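Local atomic coordinates of endonuclease V (Bacillus subtilis, PDB entry 3GA2), a protein that probably takes part in the repair of deaminated DNA bases, using magnesium to cut the strand at the second phosphodiester bond 3' to a deoxyinosine. Residues Asp116-Leu121 with Thr146-Lys151. The protein carries 1 engineered substitution. Sequence-based numbering, arbitrary orientation.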
loop_
_atom_site.group_PDB
_atom_site.type_symbol
_atom_site.label_atom_id
_atom_site.label_comp_id
_atom_site.label_asym_id
_atom_site.label_seq_id
_atom_site.Cartn_x
_atom_site.Cartn_y
_atom_site.Cartn_z
ATOM N N ASP A 116 -3.059 -0.244 -1.187
ATOM C CA ASP A 116 -3.451 -0.765 -2.482
ATOM C C ASP A 116 -2.231 -0.423 -3.338
ATOM O O ASP A 116 -2.208 0.597 -4.033
ATOM C CB ASP A 116 -4.697 -0.055 -3.021
ATOM C CG ASP A 116 -5.120 -0.583 -4.386
ATOM O OD1 ASP A 116 -6.217 -0.228 -4.865
ATOM O OD2 ASP A 116 -4.348 -1.356 -4.990
ATOM N N GLY A 117 -1.211 -1.275 -3.251
ATOM C CA GLY A 117 0.030 -1.075 -3.989
ATOM C C GLY A 117 1.150 -1.966 -3.448
ATOM O O GLY A 117 0.980 -2.606 -2.417
ATOM N N ASN A 118 2.292 -2.010 -4.131
ATOM C CA ASN A 118 3.414 -2.830 -3.691
ATOM C C ASN A 118 4.245 -2.244 -2.561
ATOM O O ASN A 118 4.229 -1.039 -2.300
ATOM C CB ASN A 118 4.369 -3.129 -4.851
ATOM C CG ASN A 118 3.768 -4.062 -5.878
ATOM O OD1 ASN A 118 3.407 -5.196 -5.568
ATOM N ND2 ASN A 118 3.668 -3.590 -7.118
ATOM N N GLY A 119 4.992 -3.128 -1.907
ATOM C CA GLY A 119 5.879 -2.732 -0.829
ATOM C C GLY A 119 7.257 -3.245 -1.202
ATOM O O GLY A 119 7.902 -2.715 -2.104
ATOM N N TYR A 120 7.694 -4.301 -0.524
ATOM C CA TYR A 120 9.000 -4.907 -0.761
ATOM C C TYR A 120 9.093 -5.520 -2.169
ATOM O O TYR A 120 10.176 -5.636 -2.737
ATOM C CB TYR A 120 9.255 -5.979 0.298
ATOM C CG TYR A 120 10.706 -6.361 0.482
ATOM C CD1 TYR A 120 11.629 -5.443 0.991
ATOM C CD2 TYR A 120 11.157 -7.636 0.153
ATOM C CE1 TYR A 120 12.966 -5.784 1.167
ATOM C CE2 TYR A 120 12.499 -7.991 0.322
ATOM C CZ TYR A 120 13.395 -7.058 0.829
ATOM O OH TYR A 120 14.721 -7.390 0.991
ATOM N N LEU A 121 7.956 -5.921 -2.726
ATOM C CA LEU A 121 7.927 -6.494 -4.069
ATOM C C LEU A 121 8.037 -5.335 -5.044
ATOM O O LEU A 121 7.041 -4.857 -5.596
ATOM C CB LEU A 121 6.621 -7.247 -4.283
ATOM C CG LEU A 121 6.311 -7.882 -5.641
ATOM C CD1 LEU A 121 7.302 -8.991 -6.005
ATOM C CD2 LEU A 121 4.907 -8.433 -5.547
ATOM N N THR A 146 -1.938 -6.067 -9.476
ATOM C CA THR A 146 -1.240 -6.506 -10.677
ATOM C C THR A 146 0.187 -6.895 -10.338
ATOM O O THR A 146 0.796 -6.345 -9.415
ATOM C CB THR A 146 -1.202 -5.402 -11.748
ATOM O OG1 THR A 146 -0.434 -4.295 -11.266
ATOM C CG2 THR A 146 -2.614 -4.931 -12.078
ATOM N N TYR A 147 0.720 -7.838 -11.105
ATOM C CA TYR A 147 2.067 -8.328 -10.883
ATOM C C TYR A 147 3.152 -7.504 -11.555
ATOM O O TYR A 147 3.113 -7.267 -12.759
ATOM C CB TYR A 147 2.181 -9.773 -11.363
ATOM C CG TYR A 147 3.565 -10.361 -11.190
ATOM C CD1 TYR A 147 4.095 -10.586 -9.920
ATOM C CD2 TYR A 147 4.337 -10.708 -12.302
ATOM C CE1 TYR A 147 5.360 -11.149 -9.758
ATOM C CE2 TYR A 147 5.603 -11.268 -12.155
ATOM C CZ TYR A 147 6.106 -11.487 -10.880
ATOM O OH TYR A 147 7.347 -12.052 -10.737
ATOM N N LEU A 148 4.127 -7.083 -10.759
ATOM C CA LEU A 148 5.259 -6.314 -11.256
ATOM C C LEU A 148 6.389 -7.306 -11.536
ATOM O O LEU A 148 7.015 -7.816 -10.605
ATOM C CB LEU A 148 5.705 -5.305 -10.196
ATOM C CG LEU A 148 6.876 -4.396 -10.580
ATOM C CD1 LEU A 148 6.489 -3.529 -11.770
ATOM C CD2 LEU A 148 7.252 -3.526 -9.389
ATOM N N LYS A 149 6.638 -7.587 -12.811
ATOM C CA LYS A 149 7.679 -8.536 -13.197
ATOM C C LYS A 149 9.087 -7.943 -13.060
ATOM O O LYS A 149 9.448 -6.995 -13.756
ATOM C CB LYS A 149 7.438 -9.014 -14.634
ATOM C CG LYS A 149 8.239 -10.243 -15.015
ATOM C CD LYS A 149 7.894 -10.716 -16.415
ATOM C CE LYS A 149 8.760 -11.891 -16.824
ATOM N NZ LYS A 149 8.623 -12.183 -18.268
ATOM N N ILE A 150 9.881 -8.523 -12.164
ATOM C CA ILE A 150 11.234 -8.043 -11.885
ATOM C C ILE A 150 12.340 -9.017 -12.307
ATOM O O ILE A 150 12.249 -10.219 -12.056
ATOM C CB ILE A 150 11.392 -7.768 -10.371
ATOM C CG1 ILE A 150 10.247 -6.868 -9.888
ATOM C CG2 ILE A 150 12.749 -7.118 -10.085
ATOM C CD1 ILE A 150 10.130 -6.771 -8.361
ATOM N N LYS A 151 13.388 -8.496 -12.941
ATOM C CA LYS A 151 14.507 -9.342 -13.360
ATOM C C LYS A 151 14.055 -10.420 -14.337
ATOM O O LYS A 151 14.736 -11.435 -14.505
ATOM C CB LYS A 151 15.125 -10.027 -12.139
ATOM C CG LYS A 151 16.517 -9.569 -11.755
ATOM C CD LYS A 151 16.534 -8.134 -11.278
ATOM C CE LYS A 151 17.788 -7.862 -10.461
ATOM N NZ LYS A 151 19.024 -8.306 -11.173
HETATM O O HOH W 1 3.297 -6.798 -7.877
HETATM O O HOH W 2 2.055 -3.544 -9.351
#
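Asn118 turns its CG anti to its own carbonyl carbon (chi1 -69°), which carries the carboxamide across to Leu148, whose CG, anti to the backbone N (chi1 -179°), takes the CD2 branch toward Leu121 O. The side chains of Asn118 and Leu148 pass at a slant, with Asn118 ND2 4.1 Å from Leu148 CB. Between the amide and the facing backbone sit two waters. The first donates to Asn118 OD1 at 2.8 Å and to Thr146 O at 3.0 Å, and accepts from the amide N of Leu148; the second donates a hydrogen bond to Thr146 O and takes a weak one from Asn118 ND2 (2.8 Å). Thr146 O is thus gripped by both waters, and both ends of the carboxamide are engaged, which should help to set its rotation, although the bond from ND2 is weak. Farther along, Leu148 CD2 packs 4.0 Å from Leu121 O, while the apolar CD1 methyls of Leu121 and Ile150 meet at 4.3 Å. Leu121 also packs on Phe189 and Tyr175, and Tyr123 touches both Leu148 and Ile150. The paired loops follow the neighbouring parallel strands 113-116 and 140-144 of the RNase H-like sheet. Asp116, a predicted magnesium ligand, forms a salt bridge with Lys145. With direct contacts confined to van der Waals packing, the polar link between the loops, two residues along the chain from Asp116, depends on water.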